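Local coordinates for Myo-inositol-1-phosphate synthase-related protein (Thermotoga maritima MSB8, PDB 3CIN) that is of unknown function but belongs to the myo-inositol-1-phosphate synthase family and holds NAD and a magnesium ion in a Rossmann-like subunit, at residues A[277-282]-A[370-375]; A[196-201]-A[363-368]; A[359-364]-A[378-383]; A[227-232]-A[304-309]. All blocks are in the same frame, centred on the assembly; numbering follows the deposited sequence. Where two conformers were deposited one is given.

Contact 1. Residues A[277-282]-A[370-375]; sequences VKDILG and EEKNIP. With MG (magnesium ion), chain E.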
loop_
_atom_site.group_PDB
_atom_site.type_symbol
_atom_site.label_atom_id
_atom_site.label_comp_id
_atom_site.label_asym_id
_atom_site.label_seq_id
_atom_site.Cartn_x
_atom_site.Cartn_y
_atom_site.Cartn_z
ATOM N N VAL A 277 -21.443 -1.472 -4.773
ATOM C CA VAL A 277 -21.457 -0.616 -3.585
ATOM C C VAL A 277 -22.843 -0.449 -2.988
ATOM O O VAL A 277 -23.041 -0.631 -1.787
ATOM C CB VAL A 277 -20.834 0.725 -3.901
ATOM C CG1 VAL A 277 -20.951 1.710 -2.747
ATOM C CG2 VAL A 277 -19.382 0.531 -4.409
ATOM N N LYS A 278 -23.833 -0.116 -3.809
ATOM C CA LYS A 278 -25.161 0.029 -3.280
ATOM C C LYS A 278 -25.732 -1.351 -2.890
ATOM O O LYS A 278 -26.504 -1.436 -1.926
ATOM C CB LYS A 278 -26.120 0.678 -4.275
ATOM C CG LYS A 278 -27.438 1.001 -3.631
ATOM C CD LYS A 278 -28.246 1.881 -4.532
ATOM C CE LYS A 278 -29.469 2.431 -3.836
ATOM N NZ LYS A 278 -30.341 3.067 -4.873
ATOM N N ASP A 279 -25.364 -2.393 -3.634
ATOM C CA ASP A 279 -25.873 -3.743 -3.373
ATOM C C ASP A 279 -25.507 -4.133 -1.933
ATOM O O ASP A 279 -26.324 -4.658 -1.184
ATOM C CB ASP A 279 -25.254 -4.777 -4.310
ATOM C CG ASP A 279 -25.848 -4.763 -5.730
ATOM O OD1 ASP A 279 -26.777 -3.943 -5.998
ATOM O OD2 ASP A 279 -25.387 -5.602 -6.558
ATOM N N ILE A 280 -24.256 -3.893 -1.571
ATOM C CA ILE A 280 -23.730 -4.369 -0.275
ATOM C C ILE A 280 -24.065 -3.381 0.828
ATOM O O ILE A 280 -24.521 -3.775 1.900
ATOM C CB ILE A 280 -22.203 -4.606 -0.336
ATOM C CG1 ILE A 280 -21.840 -5.778 -1.273
ATOM C CG2 ILE A 280 -21.635 -4.788 1.087
ATOM C CD1 ILE A 280 -22.571 -7.111 -0.964
ATOM N N LEU A 281 -23.856 -2.078 0.596
ATOM C CA LEU A 281 -24.093 -1.091 1.632
ATOM C C LEU A 281 -25.556 -0.652 1.845
ATOM O O LEU A 281 -25.938 -0.228 2.943
ATOM C CB LEU A 281 -23.278 0.176 1.360
ATOM C CG LEU A 281 -21.768 0.061 1.330
ATOM C CD1 LEU A 281 -21.161 1.433 0.993
ATOM C CD2 LEU A 281 -21.255 -0.443 2.661
ATOM N N GLY A 282 -26.319 -0.693 0.768
ATOM C CA GLY A 282 -27.688 -0.185 0.771
ATOM C C GLY A 282 -27.837 1.293 0.441
ATOM O O GLY A 282 -28.944 1.803 0.384
ATOM N N GLU A 370 -33.404 -9.270 -11.562
ATOM C CA GLU A 370 -34.095 -8.945 -10.319
ATOM C C GLU A 370 -33.368 -9.334 -9.028
ATOM O O GLU A 370 -33.910 -9.112 -7.940
ATOM C CB GLU A 370 -35.528 -9.526 -10.299
ATOM C CG GLU A 370 -35.817 -10.676 -11.201
ATOM C CD GLU A 370 -35.889 -10.257 -12.669
ATOM O OE1 GLU A 370 -36.557 -9.266 -13.048
ATOM O OE2 GLU A 370 -35.232 -10.899 -13.443
ATOM N N GLU A 371 -32.167 -9.898 -9.140
ATOM C CA GLU A 371 -31.381 -10.248 -7.974
ATOM C C GLU A 371 -30.115 -9.446 -8.011
ATOM O O GLU A 371 -29.629 -9.039 -9.094
ATOM C CB GLU A 371 -31.051 -11.749 -7.965
ATOM C CG GLU A 371 -32.202 -12.644 -7.583
ATOM C CD GLU A 371 -32.501 -12.565 -6.105
ATOM O OE1 GLU A 371 -31.909 -11.704 -5.401
ATOM O OE2 GLU A 371 -33.279 -13.406 -5.638
ATOM N N LYS A 372 -29.526 -9.264 -6.832
ATOM C CA LYS A 372 -28.360 -8.424 -6.678
ATOM C C LYS A 372 -27.242 -9.137 -5.910
ATOM O O LYS A 372 -27.427 -10.254 -5.400
ATOM C CB LYS A 372 -28.700 -7.117 -5.994
ATOM C CG LYS A 372 -29.152 -7.256 -4.599
ATOM C CD LYS A 372 -29.259 -5.902 -3.890
ATOM C CE LYS A 372 -29.277 -6.096 -2.409
ATOM N NZ LYS A 372 -30.089 -7.304 -2.048
ATOM N N ASN A 373 -26.074 -8.505 -5.868
ATOM C CA ASN A 373 -24.968 -9.046 -5.110
ATOM C C ASN A 373 -25.314 -9.058 -3.595
ATOM O O ASN A 373 -25.946 -8.144 -3.091
ATOM C CB ASN A 373 -23.732 -8.216 -5.318
ATOM C CG ASN A 373 -23.039 -8.516 -6.611
ATOM O OD1 ASN A 373 -22.413 -9.585 -6.782
ATOM N ND2 ASN A 373 -23.122 -7.602 -7.497
ATOM N N ILE A 374 -24.803 -10.086 -2.914
ATOM C CA ILE A 374 -24.847 -10.236 -1.446
ATOM C C ILE A 374 -23.389 -10.469 -0.989
ATOM O O ILE A 374 -22.547 -10.809 -1.808
ATOM C CB ILE A 374 -25.765 -11.383 -0.993
ATOM C CG1 ILE A 374 -25.388 -12.712 -1.662
ATOM C CG2 ILE A 374 -27.222 -11.013 -1.298
ATOM C CD1 ILE A 374 -26.129 -13.898 -1.102
ATOM N N PRO A 375 -23.098 -10.293 0.322
ATOM C CA PRO A 375 -21.777 -10.702 0.786
ATOM C C PRO A 375 -21.412 -12.119 0.341
ATOM O O PRO A 375 -22.190 -13.028 0.473
ATOM C CB PRO A 375 -21.896 -10.619 2.298
ATOM C CG PRO A 375 -22.815 -9.474 2.458
ATOM C CD PRO A 375 -23.873 -9.738 1.432
HETATM MG MG MG E . -28.717 -9.461 -11.135
HETATM O O HOH W 1 -26.691 -7.366 -0.606
HETATM O O HOH W 2 -26.657 -8.398 -10.567
HETATM O O HOH W 3 -29.308 -7.233 -11.453
#

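Contact 2. Residues A[196-201]-A[363-368]; sequences PTFIAN and MKNPGP. With MG (magnesium ion), chain E.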
loop_
_atom_site.group_PDB
_atom_site.type_symbol
_atom_site.label_atom_id
_atom_site.label_comp_id
_atom_site.label_asym_id
_atom_site.label_seq_id
_atom_site.Cartn_x
_atom_site.Cartn_y
_atom_site.Cartn_z
ATOM N N PRO A 196 -18.871 -9.808 -19.344
ATOM C CA PRO A 196 -19.840 -8.823 -18.872
ATOM C C PRO A 196 -21.197 -8.780 -19.545
ATOM O O PRO A 196 -22.183 -8.359 -18.939
ATOM C CB PRO A 196 -19.087 -7.490 -18.977
ATOM C CG PRO A 196 -17.666 -7.820 -19.024
ATOM C CD PRO A 196 -17.598 -9.166 -19.719
ATOM N N THR A 197 -21.266 -9.194 -20.804
ATOM C CA THR A 197 -22.489 -9.075 -21.568
ATOM C C THR A 197 -23.637 -9.721 -20.847
ATOM O O THR A 197 -23.534 -10.845 -20.351
ATOM C CB THR A 197 -22.310 -9.771 -22.928
ATOM O OG1 THR A 197 -21.274 -9.093 -23.657
ATOM C CG2 THR A 197 -23.640 -9.857 -23.720
ATOM N N PHE A 198 -24.743 -8.993 -20.721
ATOM C CA PHE A 198 -25.909 -9.535 -20.038
ATOM C C PHE A 198 -26.509 -10.744 -20.797
ATOM O O PHE A 198 -26.907 -10.645 -21.966
ATOM C CB PHE A 198 -27.030 -8.512 -19.928
ATOM C CG PHE A 198 -26.813 -7.408 -18.918
ATOM C CD1 PHE A 198 -25.614 -7.152 -18.288
ATOM C CD2 PHE A 198 -27.887 -6.577 -18.620
ATOM C CE1 PHE A 198 -25.523 -6.111 -17.385
ATOM C CE2 PHE A 198 -27.766 -5.558 -17.752
ATOM C CZ PHE A 198 -26.610 -5.321 -17.145
ATOM N N ILE A 199 -26.513 -11.895 -20.130
ATOM C CA ILE A 199 -27.233 -13.068 -20.592
ATOM C C ILE A 199 -28.144 -13.543 -19.430
ATOM O O ILE A 199 -29.406 -13.470 -19.473
ATOM C CB ILE A 199 -26.284 -14.145 -21.110
ATOM C CG1 ILE A 199 -25.478 -13.634 -22.314
ATOM C CG2 ILE A 199 -27.106 -15.408 -21.472
ATOM C CD1 ILE A 199 -26.307 -13.295 -23.563
ATOM N N ALA A 200 -27.521 -13.930 -18.306
ATOM C CA ALA A 200 -28.285 -14.198 -17.077
ATOM C C ALA A 200 -29.123 -13.005 -16.590
ATOM O O ALA A 200 -30.206 -13.159 -16.054
ATOM C CB ALA A 200 -27.393 -14.754 -15.960
ATOM N N ASN A 201 -28.621 -11.787 -16.851
ATOM C CA ASN A 201 -29.285 -10.542 -16.463
ATOM C C ASN A 201 -30.136 -9.886 -17.543
ATOM O O ASN A 201 -30.627 -8.776 -17.386
ATOM C CB ASN A 201 -28.218 -9.549 -15.955
ATOM C CG ASN A 201 -27.699 -9.948 -14.639
ATOM O OD1 ASN A 201 -28.348 -9.719 -13.601
ATOM N ND2 ASN A 201 -26.524 -10.563 -14.636
ATOM N N MET A 363 -20.139 -15.014 -9.735
ATOM C CA MET A 363 -20.310 -13.968 -10.732
ATOM C C MET A 363 -20.369 -12.650 -10.041
ATOM O O MET A 363 -20.975 -12.519 -8.963
ATOM C CB MET A 363 -21.606 -14.167 -11.504
ATOM C CG MET A 363 -21.735 -15.450 -12.245
ATOM S SD MET A 363 -20.643 -15.510 -13.658
ATOM C CE MET A 363 -20.752 -17.212 -14.253
ATOM N N LYS A 364 -19.747 -11.646 -10.669
ATOM C CA LYS A 364 -19.885 -10.341 -10.088
ATOM C C LYS A 364 -21.090 -9.554 -10.496
ATOM O O LYS A 364 -21.376 -8.594 -9.836
ATOM C CB LYS A 364 -18.633 -9.512 -10.118
ATOM C CG LYS A 364 -17.925 -9.381 -11.392
ATOM C CD LYS A 364 -16.743 -8.458 -11.173
ATOM C CE LYS A 364 -16.007 -8.144 -12.429
ATOM N NZ LYS A 364 -14.977 -9.174 -12.731
ATOM N N ASN A 365 -21.854 -9.993 -11.505
ATOM C CA ASN A 365 -23.188 -9.462 -11.740
ATOM C C ASN A 365 -24.135 -10.613 -11.774
ATOM O O ASN A 365 -24.468 -11.073 -12.858
ATOM C CB ASN A 365 -23.184 -8.721 -13.078
ATOM C CG ASN A 365 -24.498 -8.087 -13.428
ATOM O OD1 ASN A 365 -25.446 -8.029 -12.637
ATOM N ND2 ASN A 365 -24.586 -7.632 -14.701
ATOM N N PRO A 366 -24.516 -11.155 -10.604
ATOM C CA PRO A 366 -25.287 -12.369 -10.605
ATOM C C PRO A 366 -26.689 -12.241 -11.171
ATOM O O PRO A 366 -27.465 -11.413 -10.735
ATOM C CB PRO A 366 -25.349 -12.744 -9.120
ATOM C CG PRO A 366 -25.244 -11.453 -8.409
ATOM C CD PRO A 366 -24.234 -10.695 -9.228
ATOM N N GLY A 367 -27.050 -13.119 -12.094
ATOM C CA GLY A 367 -28.364 -13.109 -12.633
ATOM C C GLY A 367 -29.357 -13.749 -11.685
ATOM O O GLY A 367 -28.942 -14.541 -10.806
ATOM N N PRO A 368 -30.656 -13.487 -11.879
ATOM C CA PRO A 368 -31.321 -12.691 -12.944
ATOM C C PRO A 368 -31.333 -11.216 -12.618
ATOM O O PRO A 368 -30.766 -10.808 -11.602
ATOM C CB PRO A 368 -32.717 -13.256 -12.965
ATOM C CG PRO A 368 -32.998 -13.552 -11.441
ATOM C CD PRO A 368 -31.663 -14.125 -10.993
HETATM MG MG MG E . -28.717 -9.461 -11.135
HETATM O O HOH W 4 -22.237 -7.985 -16.360
HETATM O O HOH W 2 -26.657 -8.398 -10.567
HETATM O O HOH W 3 -29.308 -7.233 -11.453
#

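Contact 3. Residues A[359-364]-A[378-383]; sequences NAFYMK and IAYEKM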
loop_
_atom_site.group_PDB
_atom_site.type_symbol
_atom_site.label_atom_id
_atom_site.label_comp_id
_atom_site.label_asym_id
_atom_site.label_seq_id
_atom_site.Cartn_x
_atom_site.Cartn_y
_atom_site.Cartn_z
ATOM N N ASN A 359 -24.847 -18.229 -9.289
ATOM C CA ASN A 359 -24.406 -16.932 -9.773
ATOM C C ASN A 359 -23.921 -16.066 -8.625
ATOM O O ASN A 359 -22.935 -15.361 -8.788
ATOM C CB ASN A 359 -25.539 -16.178 -10.483
ATOM C CG ASN A 359 -26.067 -16.933 -11.683
ATOM O OD1 ASN A 359 -25.308 -17.668 -12.364
ATOM N ND2 ASN A 359 -27.311 -16.586 -12.057
ATOM N N ALA A 360 -24.646 -16.064 -7.523
ATOM C CA ALA A 360 -24.292 -15.149 -6.424
ATOM C C ALA A 360 -22.861 -15.298 -5.895
ATOM O O ALA A 360 -22.272 -14.322 -5.383
ATOM C CB ALA A 360 -25.281 -15.297 -5.307
ATOM N N PHE A 361 -22.324 -16.510 -5.945
ATOM C CA PHE A 361 -20.992 -16.747 -5.497
ATOM C C PHE A 361 -19.975 -16.536 -6.611
ATOM O O PHE A 361 -18.944 -15.939 -6.420
ATOM C CB PHE A 361 -20.781 -18.167 -4.939
ATOM C CG PHE A 361 -19.359 -18.387 -4.441
ATOM C CD1 PHE A 361 -18.901 -17.713 -3.302
ATOM C CD2 PHE A 361 -18.452 -19.147 -5.141
ATOM C CE1 PHE A 361 -17.555 -17.832 -2.895
ATOM C CE2 PHE A 361 -17.100 -19.284 -4.701
ATOM C CZ PHE A 361 -16.681 -18.623 -3.579
ATOM N N TYR A 362 -20.254 -17.074 -7.794
ATOM C CA TYR A 362 -19.257 -17.104 -8.850
ATOM C C TYR A 362 -19.147 -15.891 -9.798
ATOM O O TYR A 362 -18.178 -15.764 -10.562
ATOM C CB TYR A 362 -19.447 -18.396 -9.676
ATOM C CG TYR A 362 -19.083 -19.646 -8.935
ATOM C CD1 TYR A 362 -17.765 -20.098 -8.878
ATOM C CD2 TYR A 362 -20.010 -20.378 -8.300
ATOM C CE1 TYR A 362 -17.444 -21.270 -8.215
ATOM C CE2 TYR A 362 -19.694 -21.538 -7.620
ATOM C CZ TYR A 362 -18.408 -21.979 -7.551
ATOM O OH TYR A 362 -18.145 -23.137 -6.851
ATOM N N MET A 363 -20.139 -15.014 -9.735
ATOM C CA MET A 363 -20.310 -13.968 -10.732
ATOM C C MET A 363 -20.369 -12.650 -10.041
ATOM O O MET A 363 -20.975 -12.519 -8.963
ATOM C CB MET A 363 -21.606 -14.167 -11.504
ATOM C CG MET A 363 -21.735 -15.450 -12.245
ATOM S SD MET A 363 -20.643 -15.510 -13.658
ATOM C CE MET A 363 -20.752 -17.212 -14.253
ATOM N N LYS A 364 -19.747 -11.646 -10.669
ATOM C CA LYS A 364 -19.885 -10.341 -10.088
ATOM C C LYS A 364 -21.090 -9.554 -10.496
ATOM O O LYS A 364 -21.376 -8.594 -9.836
ATOM C CB LYS A 364 -18.633 -9.512 -10.118
ATOM C CG LYS A 364 -17.925 -9.381 -11.392
ATOM C CD LYS A 364 -16.743 -8.458 -11.173
ATOM C CE LYS A 364 -16.007 -8.144 -12.429
ATOM N NZ LYS A 364 -14.977 -9.174 -12.731
ATOM N N ILE A 378 -21.820 -15.298 2.561
ATOM C CA ILE A 378 -23.214 -15.745 2.583
ATOM C C ILE A 378 -23.578 -16.486 1.279
ATOM O O ILE A 378 -24.156 -17.587 1.315
ATOM C CB ILE A 378 -24.144 -14.565 2.855
ATOM C CG1 ILE A 378 -23.813 -13.941 4.213
ATOM C CG2 ILE A 378 -25.606 -14.997 2.827
ATOM C CD1 ILE A 378 -24.662 -12.658 4.480
ATOM N N ALA A 379 -23.203 -15.905 0.143
ATOM C CA ALA A 379 -23.388 -16.569 -1.144
ATOM C C ALA A 379 -22.722 -17.947 -1.163
ATOM O O ALA A 379 -23.313 -18.904 -1.652
ATOM C CB ALA A 379 -22.897 -15.753 -2.284
ATOM N N TYR A 380 -21.512 -18.042 -0.643
ATOM C CA TYR A 380 -20.789 -19.318 -0.580
ATOM C C TYR A 380 -21.548 -20.366 0.192
ATOM O O TYR A 380 -21.726 -21.513 -0.267
ATOM C CB TYR A 380 -19.400 -19.070 0.042
ATOM C CG TYR A 380 -18.571 -20.329 0.183
ATOM C CD1 TYR A 380 -17.954 -20.905 -0.921
ATOM C CD2 TYR A 380 -18.417 -20.918 1.418
ATOM C CE1 TYR A 380 -17.195 -22.074 -0.775
ATOM C CE2 TYR A 380 -17.662 -22.023 1.580
ATOM C CZ TYR A 380 -17.049 -22.613 0.486
ATOM O OH TYR A 380 -16.325 -23.782 0.696
ATOM N N GLU A 381 -22.055 -20.023 1.385
ATOM C CA GLU A 381 -22.737 -21.048 2.166
ATOM C C GLU A 381 -24.018 -21.481 1.469
ATOM O O GLU A 381 -24.338 -22.676 1.422
ATOM C CB GLU A 381 -23.010 -20.576 3.584
ATOM C CG GLU A 381 -21.698 -20.297 4.365
ATOM C CD GLU A 381 -20.955 -21.560 4.942
ATOM O OE1 GLU A 381 -20.751 -22.646 4.282
ATOM O OE2 GLU A 381 -20.547 -21.438 6.129
ATOM N N LYS A 382 -24.734 -20.536 0.873
ATOM C CA LYS A 382 -25.957 -20.899 0.125
ATOM C C LYS A 382 -25.706 -21.718 -1.143
ATOM O O LYS A 382 -26.499 -22.574 -1.497
ATOM C CB LYS A 382 -26.749 -19.642 -0.211
ATOM C CG LYS A 382 -27.334 -18.961 1.037
ATOM C CD LYS A 382 -28.154 -17.717 0.651
ATOM C CE LYS A 382 -28.891 -17.073 1.852
ATOM N NZ LYS A 382 -30.340 -17.470 1.987
ATOM N N MET A 383 -24.570 -21.463 -1.776
ATOM C CA MET A 383 -24.144 -22.217 -2.939
ATOM C C MET A 383 -23.782 -23.622 -2.485
ATOM O O MET A 383 -24.211 -24.560 -3.121
ATOM C CB MET A 383 -22.964 -21.543 -3.625
ATOM C CG MET A 383 -22.532 -22.169 -4.888
ATOM S SD MET A 383 -21.302 -23.472 -4.577
ATOM C CE MET A 383 -19.915 -22.457 -3.980
#

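Contact 4. Residues A[227-232]-A[304-309]; sequences PFTADV and IAIHIE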
loop_
_atom_site.group_PDB
_atom_site.type_symbol
_atom_site.label_atom_id
_atom_site.label_comp_id
_atom_site.label_asym_id
_atom_site.label_seq_id
_atom_site.Cartn_x
_atom_site.Cartn_y
_atom_site.Cartn_z
ATOM N N PRO A 227 -14.342 -8.036 -6.262
ATOM C CA PRO A 227 -14.695 -8.880 -5.114
ATOM C C PRO A 227 -13.964 -8.538 -3.799
ATOM O O PRO A 227 -14.535 -8.716 -2.700
ATOM C CB PRO A 227 -14.351 -10.283 -5.612
ATOM C CG PRO A 227 -14.573 -10.167 -7.067
ATOM C CD PRO A 227 -13.881 -8.860 -7.390
ATOM N N PHE A 228 -12.733 -8.058 -3.885
ATOM C CA PHE A 228 -12.017 -7.600 -2.703
ATOM C C PHE A 228 -12.672 -6.338 -2.154
ATOM O O PHE A 228 -12.921 -6.249 -0.935
ATOM C CB PHE A 228 -10.539 -7.326 -3.011
ATOM C CG PHE A 228 -9.730 -8.577 -3.123
ATOM C CD1 PHE A 228 -9.453 -9.323 -1.982
ATOM C CD2 PHE A 228 -9.280 -9.021 -4.357
ATOM C CE1 PHE A 228 -8.709 -10.505 -2.076
ATOM C CE2 PHE A 228 -8.541 -10.208 -4.474
ATOM C CZ PHE A 228 -8.258 -10.948 -3.326
ATOM N N THR A 229 -13.008 -5.384 -3.021
ATOM C CA THR A 229 -13.746 -4.168 -2.564
ATOM C C THR A 229 -15.058 -4.548 -1.865
ATOM O O THR A 229 -15.368 -4.057 -0.772
ATOM C CB THR A 229 -14.038 -3.289 -3.749
ATOM O OG1 THR A 229 -12.789 -2.949 -4.359
ATOM C CG2 THR A 229 -14.871 -2.063 -3.403
ATOM N N ALA A 230 -15.763 -5.511 -2.449
ATOM C CA ALA A 230 -17.031 -5.937 -1.936
ATOM C C ALA A 230 -16.883 -6.577 -0.545
ATOM O O ALA A 230 -17.680 -6.329 0.338
ATOM C CB ALA A 230 -17.748 -6.886 -2.914
ATOM N N ASP A 231 -15.850 -7.379 -0.364
ATOM C CA ASP A 231 -15.545 -7.977 0.925
ATOM C C ASP A 231 -15.297 -6.912 2.001
ATOM O O ASP A 231 -15.836 -6.989 3.122
ATOM C CB ASP A 231 -14.295 -8.802 0.807
ATOM C CG ASP A 231 -14.366 -9.884 -0.249
ATOM O OD1 ASP A 231 -15.472 -10.391 -0.581
ATOM O OD2 ASP A 231 -13.263 -10.273 -0.722
ATOM N N VAL A 232 -14.480 -5.909 1.691
ATOM C CA VAL A 232 -14.276 -4.832 2.643
ATOM C C VAL A 232 -15.582 -4.116 2.930
ATOM O O VAL A 232 -15.901 -3.858 4.090
ATOM C CB VAL A 232 -13.205 -3.836 2.181
ATOM C CG1 VAL A 232 -12.951 -2.683 3.206
ATOM C CG2 VAL A 232 -11.843 -4.561 1.914
ATOM N N ILE A 304 -3.732 -4.017 -8.728
ATOM C CA ILE A 304 -4.946 -3.380 -8.215
ATOM C C ILE A 304 -4.589 -2.439 -7.062
ATOM O O ILE A 304 -3.669 -2.670 -6.292
ATOM C CB ILE A 304 -6.027 -4.439 -7.808
ATOM C CG1 ILE A 304 -5.648 -5.224 -6.563
ATOM C CG2 ILE A 304 -6.354 -5.444 -8.987
ATOM C CD1 ILE A 304 -6.830 -5.973 -5.919
ATOM N N ALA A 305 -5.386 -1.365 -6.900
ATOM C CA ALA A 305 -5.233 -0.445 -5.786
ATOM C C ALA A 305 -6.629 -0.024 -5.380
ATOM O O ALA A 305 -7.436 0.290 -6.211
ATOM C CB ALA A 305 -4.338 0.743 -6.134
ATOM N N ILE A 306 -6.957 -0.096 -4.097
ATOM C CA ILE A 306 -8.311 0.225 -3.621
ATOM C C ILE A 306 -8.122 1.171 -2.430
ATOM O O ILE A 306 -7.288 0.951 -1.594
ATOM C CB ILE A 306 -9.068 -1.042 -3.171
ATOM C CG1 ILE A 306 -9.383 -2.048 -4.279
ATOM C CG2 ILE A 306 -10.438 -0.754 -2.531
ATOM C CD1 ILE A 306 -9.540 -3.491 -3.807
ATOM N N HIS A 307 -8.937 2.232 -2.362
ATOM C CA HIS A 307 -8.921 3.144 -1.248
ATOM C C HIS A 307 -10.325 3.357 -0.787
ATOM O O HIS A 307 -11.210 3.699 -1.578
ATOM C CB HIS A 307 -8.392 4.484 -1.685
ATOM C CG HIS A 307 -8.425 5.542 -0.616
ATOM N ND1 HIS A 307 -9.356 6.560 -0.596
ATOM C CD2 HIS A 307 -7.647 5.723 0.471
ATOM C CE1 HIS A 307 -9.141 7.318 0.464
ATOM N NE2 HIS A 307 -8.108 6.836 1.125
ATOM N N ILE A 308 -10.539 3.183 0.517
ATOM C CA ILE A 308 -11.894 3.350 1.096
ATOM C C ILE A 308 -11.715 4.160 2.337
ATOM O O ILE A 308 -10.834 3.897 3.129
ATOM C CB ILE A 308 -12.574 1.978 1.389
ATOM C CG1 ILE A 308 -12.843 1.249 0.075
ATOM C CG2 ILE A 308 -13.923 2.152 2.097
ATOM C CD1 ILE A 308 -13.237 -0.252 0.240
ATOM N N GLU A 309 -12.513 5.218 2.478
ATOM C CA GLU A 309 -12.545 5.957 3.716
ATOM C C GLU A 309 -13.923 5.938 4.313
ATOM O O GLU A 309 -14.923 5.921 3.605
ATOM C CB GLU A 309 -11.994 7.363 3.612
ATOM C CG GLU A 309 -12.486 8.180 2.611
ATOM C CD GLU A 309 -11.850 9.577 2.680
ATOM O OE1 GLU A 309 -10.836 9.770 3.421
ATOM O OE2 GLU A 309 -12.394 10.477 2.000
#

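Contact 1. Residues A[277-282]-A[370-375]
D279, in the short helix 276-281, grips N373 in the loop that joins helices 356-362 and 376-386, a helix-to-loop contact beside the magnesium site of this Rossmann-like protein. One carboxylate oxygen serves two N-H groups of the same asparagine: OD2 of D279 accepts from the backbone N of N373 at 3.1 Å and from its side-chain ND2 at 3.2 Å. The donors arrive differently. ND2 meets OD2 nearly along the C-O bond, whereas the backbone N-H comes from above the carboxylate, 59° out of its plane. S275 adds a further hydrogen bond to OD2, and ND2 of N373 also reaches the carbonyl O of K364; an asparagine amide, with two hydrogens to give, suits a place between a carboxylate and a carbonyl. The aliphatic part of K372 runs past D279 in the opposite direction, but NZ of K372 is 6.2 Å from OD1 of D279, too far for a salt bridge. Buried I280 makes the apolar part, its CD1 over the peptide bond between I374 and P375, 3.5 Å from N of P375, a proline that also packs on W393 of a second subunit. E371, one residue before K372, gives its carbonyl O to the magnesium ion. Finally, a water donates to both carbonyls, at 2.8 Å to O of D279 and 2.7 Å to O of N373.

Contact 2. Residues A[196-201]-A[363-368]
N201 and N365 lay their amides over one another, the planes only 15° apart although the side chains run at a slant. The stacked amides are not bonded to each other; ND2 of N201 gives hydrogen bonds to the backbone O of N365, at 2.8 Å and from above the carbonyl plane, and to OD2 of D219. That leaves OD1 of N201 to bind the magnesium ion at 2.5 Å, beside the carbonyl oxygens of P366 and P368; O of E371 and two waters complete six ligands. Asparagine fits because one amide both coordinates and donates. A chi1 of -178° turns the amide of N365 away from its backbone N and brings ND2 to 3.2 Å from CE1 of F198, amide and ring planes 66° apart. CA of G367 lies against CB of A200, a close approach that glycine, lacking a side chain, permits. Both loops lie beside strands 214-217 and 353-354 at one side of the parallel sheet: A200 packs on V216 and T354, and T354 also touches P368.

Contact 3. Residues A[359-364]-A[378-383]
A360 meets A379 methyl to methyl, CB to CB at 3.9 Å, and the small residues let helices 356-362 and 376-386 come close: CB of A379 also lies 3.5 Å from O of A360. F361 follows, its CG anti to the backbone N (chi1 -179°), a torsion that sends the ring alongside Y380, both side chains pointing the same way. CD1 of Y380 sits over one face of the F361 ring, toward the rim, while the two rings are tilted by 56° with centroids 5.3 Å apart. Two helices joined by a loop pack on each other here; that loop carries three of the four residues that bind magnesium, and no hydrogen bond joins the segments. Methyl CE of M383 fills in beside F361, 3.8 Å from CD2. Y362 comes last and completes a Met-aromatic contact, SD of M383 lying at the edge of its ring, 5.2 Å from the centroid. The flexible thioether of methionine can bend to meet both aromatics. The hydroxyl of Y362 is hydrogen-bonded to D338.

Contact 4. Residues A[227-232]-A[304-309]
With CG1 of I306 anti to its carbonyl carbon (chi1 -66°) and the chain nearly extended beyond it, CD1 of I306 reaches helix 225-238 and comes to 3.3 Å from OG1 of T229. The same methyl lies 4.0 Å from CB of F228. I308 holds a matching first torsion, and its CD1 slides past V232, whose CG1, anti to the backbone N, it meets at 3.8 Å. I304 sends its CD1 to 4.2 Å from CD2 of F228. Here a helix covers one face of the mixed sheet in α/β packing, the axis of segment 227-232 passing 9.8 Å from that of strand 304-309, the two directions 23° apart. Isoleucine suits these strand positions, since its β-branch fits an extended backbone and its long arm spans the gap to the helix. T229 brings a hydroxyl into this apolar layer, where Q248 of the neighbouring strand 242-252 satisfies it by a hydrogen bond. A305, H307 and E309 face the other way, toward a third subunit: H307 stacks on its F303 and E309 forms a salt bridge with its R325. Near the start of the helix, the F228 ring meets that of H235 of a second subunit.

How the contacts relate
Contacts 1, 2 and 3 cluster with centres 12 to 13 Å apart, all built on the chain from helix 356-362 to helix 376-386. Contact 2 ties this region to the loop after strand 189-193 and contact 1 to helix 276-281, while contact 3 packs its two end helices on each other. Magnesium joins both loops of contact 2 and, through E371, contact 1. Contact 4 lies apart on the mixed sheet, its centre 21 Å from that of contact 2, and is nested inside the loop that contact 2 closes; contact 1 crosses both. The late loop thus lies between the NAD-binding region and the mixed sheet, whose other face meets a third subunit; contact 1 reaches helix 225-238 through I280 and P375.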